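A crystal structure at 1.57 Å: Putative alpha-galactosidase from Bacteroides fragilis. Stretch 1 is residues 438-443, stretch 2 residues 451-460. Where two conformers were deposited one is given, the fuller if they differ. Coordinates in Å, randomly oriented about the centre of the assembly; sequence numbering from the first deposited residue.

Stretch 1 (438-443) SFEQIY
Stretch 2, residues 451-460: KSGSDSKELI

The contact is anchored by a short antiparallel pairing of strand 441-443 with strand 451-452. Ile442 and Lys451 form its hydrogen-bonded pair (CA-CA 5.3 Å): Ile442 N donates to Lys451 O at 3.0 Å (N-H...O 164°), and Lys451 N to Ile442 O at 2.9 Å (162°). Gln441 and Ser452 form the adjacent non-hydrogen-bonded pair, CA-CA 4.6 Å, with Gln441 CA 3.4 Å from Lys451 O in a CA-H...O contact (151°). Their side chains share one sheet face; those of Ile442 and Lys451, the latter modelled only to CB, share the other.

Beyond the strand, Gly453 (phi/psi 58/41) turns the chain yet still donates from N to Glu440 O, 2.9 Å, at a more bent 137°. A water then bridges the loops, donating to Phe439 O and Ser456 O, each 2.9 Å from the water oxygen, and weakly accepting from Ser454 OG at 3.2 Å. Ser454 OG also accepts from Ser456 N (3.1 Å), bracing the turn.

Packing centres on buried Phe439 (phi/psi -92/0, chi1 m, chi2 74°), whose CB points toward stretch 2. Lys457 C lies over one face of the Phe439 ring, 3.7 Å from Phe439 CD2; Leu459 N lies at its edge, near the ring plane, 4.0 Å from Phe439 CE2. Leu459 (t, p) adds apolar contacts, CB to Phe439 CE2 and CD2 to Ile442 CG2, both 4.3 Å.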

# COMPACT_ATOMS: atom_id res chain seq x y z
N SER A 438 -1.82 -24.73 -13.72
CA SER A 438 -1.27 -25.06 -15.04
C SER A 438 0.26 -25.14 -15.03
O SER A 438 0.92 -24.15 -14.77
CB SER A 438 -1.73 -24.01 -16.06
OG SER A 438 -1.32 -24.35 -17.37
N PHE A 439 0.80 -26.33 -15.32
CA PHE A 439 2.25 -26.56 -15.35
C PHE A 439 2.90 -26.35 -16.72
O PHE A 439 4.12 -26.53 -16.86
CB PHE A 439 2.57 -27.98 -14.85
CG PHE A 439 2.61 -28.10 -13.35
CD1 PHE A 439 1.43 -28.08 -12.62
CD2 PHE A 439 3.81 -28.20 -12.67
CE1 PHE A 439 1.45 -28.17 -11.24
CE2 PHE A 439 3.84 -28.29 -11.29
CZ PHE A 439 2.66 -28.28 -10.57
N GLU A 440 2.12 -25.99 -17.73
CA GLU A 440 2.67 -25.86 -19.09
C GLU A 440 3.62 -24.66 -19.19
O GLU A 440 4.50 -24.64 -20.04
CB GLU A 440 1.55 -25.78 -20.14
CG GLU A 440 0.71 -24.51 -20.13
CD GLU A 440 -0.31 -24.48 -21.26
OE1 GLU A 440 -0.58 -25.55 -21.86
OE2 GLU A 440 -0.84 -23.39 -21.55
N GLN A 441 3.43 -23.68 -18.31
CA GLN A 441 4.34 -22.55 -18.24
C GLN A 441 4.47 -22.06 -16.81
O GLN A 441 3.47 -21.82 -16.13
CB GLN A 441 3.82 -21.43 -19.14
CG GLN A 441 4.82 -20.30 -19.34
CD GLN A 441 4.61 -19.57 -20.65
OE1 GLN A 441 4.50 -20.19 -21.71
NE2 GLN A 441 4.56 -18.25 -20.59
N ILE A 442 5.71 -21.91 -16.34
CA ILE A 442 5.99 -21.46 -14.98
C ILE A 442 7.06 -20.37 -14.99
O ILE A 442 8.14 -20.57 -15.54
CB ILE A 442 6.48 -22.62 -14.08
CG1 ILE A 442 5.56 -23.84 -14.23
CG2 ILE A 442 6.56 -22.16 -12.63
CD1 ILE A 442 6.06 -25.07 -13.49
N TYR A 443 6.74 -19.23 -14.38
CA TYR A 443 7.72 -18.17 -14.14
C TYR A 443 8.17 -18.24 -12.69
O TYR A 443 7.34 -18.25 -11.78
CB TYR A 443 7.12 -16.79 -14.44
CG TYR A 443 8.05 -15.64 -14.13
CD1 TYR A 443 9.17 -15.41 -14.92
CD2 TYR A 443 7.80 -14.77 -13.07
CE1 TYR A 443 10.03 -14.36 -14.65
CE2 TYR A 443 8.66 -13.72 -12.80
CZ TYR A 443 9.77 -13.51 -13.59
OH TYR A 443 10.63 -12.46 -13.34
N LYS A 451 10.01 -21.48 -17.54
CA LYS A 451 10.05 -22.81 -18.14
C LYS A 451 8.77 -22.99 -18.94
O LYS A 451 7.68 -22.91 -18.37
CB LYS A 451 10.15 -23.89 -17.06
N SER A 452 8.92 -23.22 -20.25
CA SER A 452 7.78 -23.29 -21.18
C SER A 452 7.73 -24.63 -21.89
O SER A 452 8.77 -25.20 -22.23
CB SER A 452 7.91 -22.19 -22.24
OG SER A 452 8.08 -20.91 -21.65
N GLY A 453 6.51 -25.12 -22.14
CA GLY A 453 6.30 -26.35 -22.90
C GLY A 453 6.98 -27.57 -22.29
O GLY A 453 7.55 -28.39 -23.02
N SER A 454 6.91 -27.67 -20.97
CA SER A 454 7.59 -28.75 -20.24
C SER A 454 6.71 -30.00 -20.14
O SER A 454 5.49 -29.91 -20.06
CB SER A 454 7.97 -28.26 -18.84
OG SER A 454 8.52 -29.31 -18.06
N ASP A 455 7.36 -31.16 -20.14
CA ASP A 455 6.68 -32.44 -19.94
C ASP A 455 6.44 -32.71 -18.46
O ASP A 455 5.58 -33.52 -18.10
CB ASP A 455 7.51 -33.59 -20.52
CG ASP A 455 7.79 -33.43 -22.01
OD1 ASP A 455 7.34 -32.42 -22.60
OD2 ASP A 455 8.47 -34.31 -22.58
N SER A 456 7.21 -32.04 -17.61
CA SER A 456 7.13 -32.24 -16.16
C SER A 456 5.84 -31.67 -15.59
O SER A 456 5.43 -30.56 -15.94
CB SER A 456 8.33 -31.57 -15.48
OG SER A 456 8.36 -31.85 -14.09
N LYS A 457 5.20 -32.44 -14.71
CA LYS A 457 4.02 -31.98 -13.97
C LYS A 457 4.37 -31.82 -12.49
O LYS A 457 3.52 -31.99 -11.62
CB LYS A 457 2.87 -32.97 -14.14
CG LYS A 457 2.39 -33.14 -15.57
CD LYS A 457 1.88 -31.83 -16.15
CE LYS A 457 1.02 -32.06 -17.39
NZ LYS A 457 1.74 -32.81 -18.45
N GLU A 458 5.63 -31.48 -12.21
CA GLU A 458 6.13 -31.40 -10.85
C GLU A 458 7.15 -30.28 -10.73
O GLU A 458 7.92 -30.03 -11.66
CB GLU A 458 6.77 -32.74 -10.47
CG GLU A 458 7.41 -32.80 -9.10
CD GLU A 458 7.93 -34.18 -8.77
OE1 GLU A 458 7.11 -35.10 -8.60
OE2 GLU A 458 9.17 -34.35 -8.70
N LEU A 459 7.16 -29.60 -9.59
CA LEU A 459 8.16 -28.59 -9.30
C LEU A 459 8.65 -28.75 -7.86
O LEU A 459 7.86 -28.65 -6.92
CB LEU A 459 7.60 -27.19 -9.52
CG LEU A 459 8.56 -26.02 -9.28
CD1 LEU A 459 9.74 -26.07 -10.24
CD2 LEU A 459 7.81 -24.70 -9.42
N ILE A 460 9.94 -29.03 -7.71
CA ILE A 460 10.56 -29.15 -6.40
C ILE A 460 10.96 -27.77 -5.91
O ILE A 460 11.73 -27.07 -6.56
CB ILE A 460 11.79 -30.08 -6.44
CG1 ILE A 460 11.39 -31.48 -6.91
CG2 ILE A 460 12.45 -30.16 -5.07
CD1 ILE A 460 12.55 -32.44 -7.09
O HOH W 1 6.53 -27.87 -15.98